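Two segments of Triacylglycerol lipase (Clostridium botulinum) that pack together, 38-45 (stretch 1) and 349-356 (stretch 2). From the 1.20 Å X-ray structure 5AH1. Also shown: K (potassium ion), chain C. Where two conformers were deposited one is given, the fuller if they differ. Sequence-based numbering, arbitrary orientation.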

ATOM      1  N   ASN A  38     -24.104   6.374  10.666  1.00 24.11           N
ATOM      2  CA  ASN A  38     -24.159   7.260   9.514  1.00 26.92           C
ATOM      3  C   ASN A  38     -23.261   6.791   8.374  1.00 26.71           C
ATOM      4  O   ASN A  38     -23.588   6.970   7.208  1.00 25.72           O
ATOM      5  CB  ASN A  38     -23.797   8.684   9.931  1.00 30.15           C
ATOM      6  CG  ASN A  38     -24.948   9.403  10.604  1.00 33.38           C
ATOM      7  OD1 ASN A  38     -26.118   9.068  10.394  1.00 34.38           O
ATOM      8  ND2 ASN A  38     -24.621  10.403  11.414  1.00 34.89           N
ATOM      9  N   LEU A  39     -22.137   6.176   8.709  1.00 27.24           N
ATOM     10  CA  LEU A  39     -21.266   5.604   7.683  1.00 28.60           C
ATOM     11  C   LEU A  39     -21.886   4.488   6.915  1.00 28.62           C
ATOM     12  O   LEU A  39     -21.843   4.476   5.688  1.00 28.11           O
ATOM     13  CB  LEU A  39     -19.988   5.062   8.320  1.00 30.57           C
ATOM     14  CG  LEU A  39     -19.118   6.146   8.909  1.00 32.14           C
ATOM     15  CD1 LEU A  39     -17.732   5.609   9.266  1.00 32.66           C
ATOM     16  CD2 LEU A  39     -19.018   7.252   7.922  1.00 33.28           C
ATOM     17  N   ILE A  40     -22.411   3.523   7.646  1.00 29.07           N
ATOM     18  CA  ILE A  40     -23.087   2.400   7.043  1.00 30.15           C
ATOM     19  C   ILE A  40     -24.217   2.923   6.175  1.00 30.02           C
ATOM     20  O   ILE A  40     -24.423   2.455   5.059  1.00 29.54           O
ATOM     21  CB  ILE A  40     -23.639   1.463   8.137  1.00 31.22           C
ATOM     22  CG1 ILE A  40     -22.484   0.780   8.878  1.00 32.28           C
ATOM     23  CG2 ILE A  40     -24.611   0.428   7.556  1.00 31.72           C
ATOM     24  CD1 ILE A  40     -21.659  -0.154   8.030  1.00 32.64           C
ATOM     25  N   ASP A  41     -24.932   3.915   6.685  1.00 30.03           N
ATOM     26  CA  ASP A  41     -26.065   4.478   5.970  1.00 31.48           C
ATOM     27  C   ASP A  41     -25.637   5.085   4.632  1.00 30.19           C
ATOM     28  O   ASP A  41     -26.298   4.888   3.608  1.00 30.43           O
ATOM     29  CB  ASP A  41     -26.753   5.538   6.832  1.00 34.35           C
ATOM     30  CG  ASP A  41     -27.962   6.142   6.153  1.00 36.90           C
ATOM     31  OD1 ASP A  41     -28.941   5.401   5.916  1.00 37.54           O
ATOM     32  OD2 ASP A  41     -27.932   7.358   5.860  1.00 38.05           O
ATOM     33  N   SER A  42     -24.529   5.817   4.638  1.00 28.94           N
ATOM     34  CA  SER A  42     -24.093   6.543   3.446  1.00 28.95           C
ATOM     35  C   SER A  42     -23.388   5.631   2.435  1.00 28.25           C
ATOM     36  O   SER A  42     -23.230   5.984   1.261  1.00 27.48           O
ATOM     37  CB  SER A  42     -23.165   7.686   3.855  1.00 30.36           C
ATOM     38  OG  SER A  42     -21.901   7.195   4.267  1.00 31.64           O
ATOM     39  N   ALA A  43     -22.984   4.450   2.893  1.00 28.88           N
ATOM     40  CA  ALA A  43     -22.145   3.556   2.102  1.00 29.98           C
ATOM     41  C   ALA A  43     -22.885   2.845   0.983  1.00 30.58           C
ATOM     42  O   ALA A  43     -24.093   2.624   1.051  1.00 30.64           O
ATOM     43  CB  ALA A  43     -21.497   2.517   3.010  1.00 30.37           C
ATOM     44  N   GLU A  44     -22.117   2.488  -0.042  1.00 31.41           N
ATOM     45  CA  GLU A  44     -22.574   1.655  -1.149  1.00 32.11           C
ATOM     46  C   GLU A  44     -22.691   0.194  -0.697  1.00 32.98           C
ATOM     47  O   GLU A  44     -21.897  -0.267   0.113  1.00 32.92           O
ATOM     48  CB  GLU A  44     -21.555   1.765  -2.290  1.00 31.62           C
ATOM     49  CG  GLU A  44     -21.506   3.153  -2.963  1.00 31.17           C
ATOM     50  CD  GLU A  44     -20.294   3.344  -3.875  1.00 30.80           C
ATOM     51  OE1 GLU A  44     -19.337   2.558  -3.771  1.00 31.36           O
ATOM     52  OE2 GLU A  44     -20.295   4.286  -4.699  1.00 29.92           O
ATOM     53  N   GLU A  45     -23.676  -0.537  -1.216  1.00 34.47           N
ATOM     54  CA  GLU A  45     -23.808  -1.954  -0.877  1.00 35.57           C
ATOM     55  C   GLU A  45     -22.701  -2.755  -1.566  1.00 33.33           C
ATOM     56  O   GLU A  45     -22.362  -2.493  -2.723  1.00 33.44           O
ATOM     57  CB  GLU A  45     -25.182  -2.503  -1.298  1.00 38.80           C
ATOM     58  CG  GLU A  45     -26.398  -1.717  -0.792  1.00 41.57           C
ATOM     59  CD  GLU A  45     -26.572  -1.770   0.720  1.00 43.97           C
ATOM     60  OE1 GLU A  45     -26.301  -2.832   1.322  1.00 44.87           O
ATOM     61  OE2 GLU A  45     -26.992  -0.747   1.307  1.00 44.87           O
ATOM     62  N   ILE A 349     -19.127  13.098  -7.716  0.58 15.57           N
ATOM     63  CA  ILE A 349     -20.290  12.282  -7.406  0.58 16.57           C
ATOM     64  C   ILE A 349     -20.456  11.215  -8.482  0.58 16.65           C
ATOM     65  O   ILE A 349     -20.611  11.532  -9.661  0.58 18.13           O
ATOM     66  CB  ILE A 349     -21.558  13.152  -7.312  0.58 18.07           C
ATOM     67  CG1 ILE A 349     -21.325  14.328  -6.357  0.58 19.05           C
ATOM     68  CG2 ILE A 349     -22.758  12.314  -6.873  0.58 18.70           C
ATOM     69  CD1 ILE A 349     -20.865  13.922  -4.966  0.58 19.26           C
ATOM     70  N   GLY A 350     -20.419   9.952  -8.065  1.00 15.43           N
ATOM     71  CA  GLY A 350     -20.442   8.831  -8.983  1.00 14.82           C
ATOM     72  C   GLY A 350     -19.180   8.024  -8.755  1.00 14.02           C
ATOM     73  O   GLY A 350     -19.211   6.963  -8.125  1.00 15.66           O
ATOM     74  N   PRO A 351     -18.039   8.542  -9.220  1.00 13.90           N
ATOM     75  CA  PRO A 351     -16.773   7.825  -9.041  1.00 13.57           C
ATOM     76  C   PRO A 351     -16.329   7.655  -7.587  1.00 12.55           C
ATOM     77  O   PRO A 351     -15.758   6.629  -7.248  1.00 13.26           O
ATOM     78  CB  PRO A 351     -15.774   8.697  -9.814  1.00 15.47           C
ATOM     79  CG  PRO A 351     -16.607   9.425 -10.811  1.00 17.04           C
ATOM     80  CD  PRO A 351     -17.885   9.705 -10.112  1.00 15.78           C
ATOM     81  N   MET A 352     -16.571   8.649  -6.739  0.81 11.84           N
ATOM     82  CA  MET A 352     -16.080   8.601  -5.356  0.81 11.87           C
ATOM     83  C   MET A 352     -17.043   7.896  -4.413  0.81 11.72           C
ATOM     84  O   MET A 352     -18.199   8.284  -4.294  0.81 12.72           O
ATOM     85  CB  MET A 352     -15.828  10.021  -4.831  0.81 12.25           C
ATOM     86  CG  MET A 352     -15.162  10.076  -3.463  0.81 12.23           C
ATOM     87  SD  MET A 352     -13.408   9.686  -3.487  0.81 11.10           S
ATOM     88  CE  MET A 352     -12.737  11.235  -4.062  0.81 11.32           C
ATOM     89  N   ASN A 353     -16.555   6.868  -3.730  1.00 11.71           N
ATOM     90  CA  ASN A 353     -17.319   6.216  -2.685  1.00 12.60           C
ATOM     91  C   ASN A 353     -17.779   7.283  -1.686  1.00 12.01           C
ATOM     92  O   ASN A 353     -16.964   8.071  -1.228  1.00 12.09           O
ATOM     93  CB  ASN A 353     -16.408   5.216  -1.976  1.00 13.24           C
ATOM     94  CG  ASN A 353     -17.153   4.282  -1.038  1.00 14.97           C
ATOM     95  OD1 ASN A 353     -18.126   4.668  -0.391  1.00 15.82           O
ATOM     96  ND2 ASN A 353     -16.668   3.048  -0.931  1.00 15.52           N
ATOM     97  N   PRO A 354     -19.083   7.333  -1.359  1.00 11.74           N
ATOM     98  CA  PRO A 354     -19.557   8.335  -0.386  1.00 12.05           C
ATOM     99  C   PRO A 354     -18.809   8.321   0.956  1.00 12.49           C
ATOM    100  O   PRO A 354     -18.711   9.361   1.604  1.00 12.35           O
ATOM    101  CB  PRO A 354     -21.037   7.978  -0.224  1.00 13.56           C
ATOM    102  CG  PRO A 354     -21.393   7.378  -1.560  1.00 14.91           C
ATOM    103  CD  PRO A 354     -20.206   6.578  -1.950  1.00 13.68           C
ATOM    104  N   ILE A 355     -18.242   7.180   1.335  1.00 12.72           N
ATOM    105  CA  ILE A 355     -17.453   7.080   2.563  1.00 14.26           C
ATOM    106  C   ILE A 355     -16.220   7.990   2.529  1.00 12.64           C
ATOM    107  O   ILE A 355     -15.697   8.375   3.574  1.00 13.36           O
ATOM    108  CB  ILE A 355     -17.016   5.598   2.850  1.00 18.68           C
ATOM    109  CG1 ILE A 355     -16.518   5.425   4.278  1.00 22.77           C
ATOM    110  CG2 ILE A 355     -15.893   5.146   1.943  1.00 19.14           C
ATOM    111  CD1 ILE A 355     -17.547   5.632   5.307  1.00 24.91           C
ATOM    112  N   PHE A 356     -15.784   8.354   1.328  1.00 11.06           N
ATOM    113  CA  PHE A 356     -14.602   9.201   1.147  1.00 11.06           C
ATOM    114  C   PHE A 356     -14.974  10.658   0.866  1.00 11.76           C
ATOM    115  O   PHE A 356     -14.107  11.470   0.596  1.00 12.62           O
ATOM    116  CB  PHE A 356     -13.736   8.695  -0.023  1.00 11.19           C
ATOM    117  CG  PHE A 356     -13.118   7.341   0.192  1.00 11.81           C
ATOM    118  CD1 PHE A 356     -12.595   6.982   1.417  1.00 12.63           C
ATOM    119  CD2 PHE A 356     -13.055   6.434  -0.852  1.00 12.33           C
ATOM    120  CE1 PHE A 356     -12.022   5.739   1.601  1.00 13.05           C
ATOM    121  CE2 PHE A 356     -12.484   5.186  -0.675  1.00 14.00           C
ATOM    122  CZ  PHE A 356     -11.974   4.838   0.555  1.00 13.25           C
TER
HETATM  123  K     K C1456     -15.973   4.398  -6.326  1.00 12.62           K
HETATM  124  O   HOH W   1     -18.247   5.262  -6.170  1.00 16.39           O
HETATM  125  O   HOH W   2     -16.954   3.102  -4.513  1.00 16.11           O
HETATM  126  O   HOH W   3     -16.986   2.628  -7.869  1.00 21.68           O

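Stretch 1 carries the end of a helix (38-42) that begins earlier in the chain, and continues as an extended segment through Glu45. Stretch 2 has no regular helix or strand. The backbones come nearest at Glu44 and Asn353, with CA atoms 7.1 Å apart. No direct hydrogen bond joins the stretches; apolar contact and bound water do.

Leu39 is m,t. Its CA-to-CB bond points sideways, but the side chain ends nearer stretch 2. There CD2 lies 3.4 Å from CD1 of Ile355, a close apolar contact between two buried residues. Ile355, with chi1 t and chi2 p, likewise starts sideways and extends its CD1 to the leucine.

The CA-to-CB bond of Pro354 points toward stretch 1. Its CB lies 3.3 Å from the carbonyl O of Ser42, and its CD is 3.6 Å from OE2 of Glu44. These are packing contacts of ring carbons against oxygens; proline N, lacking a hydrogen, can donate to neither.

The CA-to-CB bond of Glu44 points toward stretch 2. Chi1 is m; chi2 t extends the chain from CA to CD. Its carboxylate accepts two water hydrogen bonds: OE2 from water 1 at 2.7 Å, OE1 from water 2 at 2.6 Å. Both waters bind the potassium ion, as does Pro351 O, 2.4 Å from K. Water 1 also donates to Gly350 O at 2.8 Å, bridging the stretches.

Asn353 has chi1 t. Its OD1 accepts from Ile355 N at 3.1 Å, tying the side chain to the backbone two residues further on.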